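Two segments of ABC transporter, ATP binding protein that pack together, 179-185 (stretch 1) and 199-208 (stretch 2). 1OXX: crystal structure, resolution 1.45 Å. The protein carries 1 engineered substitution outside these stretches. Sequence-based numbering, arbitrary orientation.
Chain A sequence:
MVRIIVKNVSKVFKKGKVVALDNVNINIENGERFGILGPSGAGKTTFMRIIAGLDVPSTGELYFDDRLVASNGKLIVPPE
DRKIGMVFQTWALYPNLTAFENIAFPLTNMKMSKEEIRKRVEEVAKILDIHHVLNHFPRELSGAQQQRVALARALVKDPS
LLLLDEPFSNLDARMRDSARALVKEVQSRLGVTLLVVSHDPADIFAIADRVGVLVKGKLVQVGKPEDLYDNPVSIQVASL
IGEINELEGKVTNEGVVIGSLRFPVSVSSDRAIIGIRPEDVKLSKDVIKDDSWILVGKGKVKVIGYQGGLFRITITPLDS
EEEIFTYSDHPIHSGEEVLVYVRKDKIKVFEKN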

# COMPACT_ATOMS: atom_id res chain seq x y z
N ALA A 179 -3.70 -9.67 11.23
CA ALA A 179 -4.02 -8.28 11.56
C ALA A 179 -4.78 -7.65 10.41
O ALA A 179 -5.71 -6.89 10.63
CB ALA A 179 -2.75 -7.51 11.84
N ARG A 180 -4.40 -7.96 9.18
CA ARG A 180 -5.14 -7.42 8.05
C ARG A 180 -6.57 -7.95 8.03
O ARG A 180 -7.52 -7.21 7.74
CB ARG A 180 -4.46 -7.78 6.73
CG ARG A 180 -3.10 -7.14 6.52
CD ARG A 180 -2.28 -7.79 5.41
NE ARG A 180 -0.97 -7.16 5.29
CZ ARG A 180 0.18 -7.82 5.18
NH1 ARG A 180 0.20 -9.15 5.17
NH2 ARG A 180 1.32 -7.15 5.09
N ALA A 181 -6.73 -9.23 8.33
CA ALA A 181 -8.04 -9.85 8.38
C ALA A 181 -8.92 -9.20 9.47
O ALA A 181 -10.11 -9.00 9.27
CB ALA A 181 -7.91 -11.34 8.60
N LEU A 182 -8.33 -8.87 10.60
CA LEU A 182 -9.08 -8.24 11.67
C LEU A 182 -9.57 -6.86 11.23
O LEU A 182 -10.72 -6.52 11.47
CB LEU A 182 -8.24 -8.14 12.94
CG LEU A 182 -8.92 -7.43 14.11
CD1 LEU A 182 -10.17 -8.19 14.53
CD2 LEU A 182 -7.97 -7.26 15.29
N VAL A 183 -8.72 -6.10 10.57
CA VAL A 183 -9.13 -4.77 10.10
C VAL A 183 -10.27 -4.89 9.10
O VAL A 183 -11.21 -4.10 9.14
CB VAL A 183 -7.95 -4.00 9.50
CG1 VAL A 183 -8.44 -2.80 8.70
CG2 VAL A 183 -7.02 -3.55 10.60
N LYS A 184 -10.19 -5.89 8.22
CA LYS A 184 -11.25 -6.16 7.25
C LYS A 184 -12.56 -6.47 7.96
O LYS A 184 -13.62 -5.94 7.60
CB LYS A 184 -10.83 -7.34 6.36
CG LYS A 184 -11.86 -7.77 5.33
CD LYS A 184 -11.29 -8.81 4.37
CE LYS A 184 -12.35 -9.30 3.40
NZ LYS A 184 -11.78 -10.20 2.36
N GLU A 185 -12.49 -7.31 8.99
CA GLU A 185 -13.68 -7.69 9.76
C GLU A 185 -14.30 -6.48 10.44
O GLU A 185 -15.51 -6.29 10.41
CB GLU A 185 -13.31 -8.75 10.80
N HIS A 199 3.64 1.52 2.44
CA HIS A 199 4.74 1.27 1.51
C HIS A 199 4.59 -0.14 0.95
O HIS A 199 5.15 -0.47 -0.12
CB HIS A 199 6.08 1.37 2.25
CG HIS A 199 6.32 0.23 3.19
ND1 HIS A 199 5.60 0.08 4.36
CD2 HIS A 199 7.17 -0.81 3.13
CE1 HIS A 199 6.01 -1.02 4.98
NE2 HIS A 199 6.97 -1.57 4.26
N ASP A 200 3.83 -0.98 1.67
CA ASP A 200 3.66 -2.38 1.33
C ASP A 200 2.39 -2.66 0.53
O ASP A 200 1.29 -2.49 1.04
CB ASP A 200 3.60 -3.21 2.61
CG ASP A 200 3.70 -4.69 2.34
OD1 ASP A 200 3.70 -5.09 1.15
OD2 ASP A 200 3.79 -5.54 3.26
N PRO A 201 2.53 -3.08 -0.72
CA PRO A 201 1.35 -3.39 -1.52
C PRO A 201 0.48 -4.50 -0.91
O PRO A 201 -0.71 -4.59 -1.19
CB PRO A 201 1.92 -3.82 -2.89
CG PRO A 201 3.39 -3.86 -2.75
CD PRO A 201 3.80 -3.33 -1.43
N ALA A 202 1.06 -5.35 -0.06
CA ALA A 202 0.26 -6.41 0.54
C ALA A 202 -0.87 -5.83 1.42
O ALA A 202 -1.96 -6.41 1.53
CB ALA A 202 1.14 -7.36 1.35
N ASP A 203 -0.61 -4.69 2.02
CA ASP A 203 -1.60 -4.03 2.84
C ASP A 203 -2.75 -3.54 1.94
O ASP A 203 -3.93 -3.66 2.28
CB ASP A 203 -0.97 -2.87 3.60
CG ASP A 203 -0.01 -3.33 4.69
OD1 ASP A 203 0.84 -2.53 5.13
OD2 ASP A 203 -0.03 -4.49 5.13
N ILE A 204 -2.38 -3.02 0.77
CA ILE A 204 -3.36 -2.53 -0.20
C ILE A 204 -4.22 -3.67 -0.75
O ILE A 204 -5.44 -3.58 -0.79
CB ILE A 204 -2.60 -1.87 -1.38
CG1 ILE A 204 -1.89 -0.61 -0.91
CG2 ILE A 204 -3.52 -1.58 -2.56
CD1 ILE A 204 -2.80 0.38 -0.33
N PHE A 205 -3.59 -4.74 -1.19
CA PHE A 205 -4.36 -5.85 -1.75
C PHE A 205 -5.30 -6.48 -0.73
O PHE A 205 -6.38 -6.95 -1.09
CB PHE A 205 -3.43 -6.90 -2.35
CG PHE A 205 -3.01 -6.56 -3.75
CD1 PHE A 205 -1.79 -5.96 -3.99
CD2 PHE A 205 -3.86 -6.79 -4.82
CE1 PHE A 205 -1.40 -5.62 -5.28
CE2 PHE A 205 -3.48 -6.46 -6.10
CZ PHE A 205 -2.25 -5.86 -6.33
N ALA A 206 -4.88 -6.49 0.52
CA ALA A 206 -5.66 -7.14 1.54
C ALA A 206 -6.88 -6.33 1.92
O ALA A 206 -7.94 -6.90 2.17
CB ALA A 206 -4.80 -7.37 2.78
N ILE A 207 -6.74 -5.01 1.93
CA ILE A 207 -7.77 -4.16 2.51
C ILE A 207 -8.48 -3.18 1.60
O ILE A 207 -9.64 -2.87 1.83
CB ILE A 207 -7.13 -3.35 3.66
CG1 ILE A 207 -6.73 -4.28 4.81
CG2 ILE A 207 -8.08 -2.29 4.17
CD1 ILE A 207 -5.73 -3.65 5.78
N ALA A 208 -7.79 -2.67 0.58
CA ALA A 208 -8.33 -1.59 -0.22
C ALA A 208 -9.06 -2.07 -1.46
O ALA A 208 -8.60 -2.99 -2.13
CB ALA A 208 -7.19 -0.65 -0.62
O HOH W 1 3.06 -4.65 5.86
O HOH W 2 3.59 -8.60 3.38

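This is a small helix-to-helix contact dominated by one arginine, Arg180, which lies along the second helix and pairs with two aspartates at and near its start, while a modest apolar patch closes the other end. Stretch 1 is helical throughout, part of a longer helix; stretch 2 enters through a short loop and forms a helix that ends at Ile207. The two axes run in roughly the same direction, 37° apart, and come no closer than 9.9 Å. The backbones draw nearest where Arg180 CA lies 6.5 Å from Ala206 CA and Lys184 CA lies 6.2 Å from Ile207 CA, and the contact buries 316 Å² in all, both sides summed.

Arg180 points its CA-to-CB bond toward stretch 2 and, with chi1 m and chi2 and chi3 both t, extends from the level of Ala206 back to the helix start. On the way its aliphatic part crosses a small side chain: Arg180 CD is 3.7 Å from Ala206 CB. The guanidinium then meets Asp203 near its plane, where OD2 accepts from both Arg180 NE (2.8 Å) and Arg180 NH2 (3.0 Å), so one carboxylate oxygen receives two hydrogen bonds within a salt bridge. The CA-to-CB bond of Asp203 points sideways, but chi1 in the m well brings its carboxylate nearer the arginine. Ala202 CB covers one guanidinium face, 3.8 Å from Arg180 NH2.

Asp200 serves both its own helix and the neighbouring one. As N-cap, its OD1 accepts from Ala202 N at 2.9 Å, satisfying a backbone amide that has no carbonyl partner in the first turn. Its OD2 forms a longer salt bridge with Arg180 NH2, at 3.5 Å. Two waters reinforce this looser pairing. Water 2 accepts from Arg180 NH2 (3.2 Å) and donates to Asp200 OD2 (3.1 Å); the oxygen of water 1 lies 2.8 Å from Asp200 OD2 and receives a weak hydrogen bond from Arg180 NH2 at 3.1 Å.

Toward the end of stretch 2 the chemistry becomes apolar. Ile207, with chi1 m and chi2 t, starts sideways yet carries CD1 to the facing helix, 4.1 Å from Val183 CG1 and 4.4 Å from Arg180 CB; both Val183 and Ile207 are buried. Lys184, exposed and fully extended, skirts this end of the contact, its CD 4.4 Å from Ala206 O.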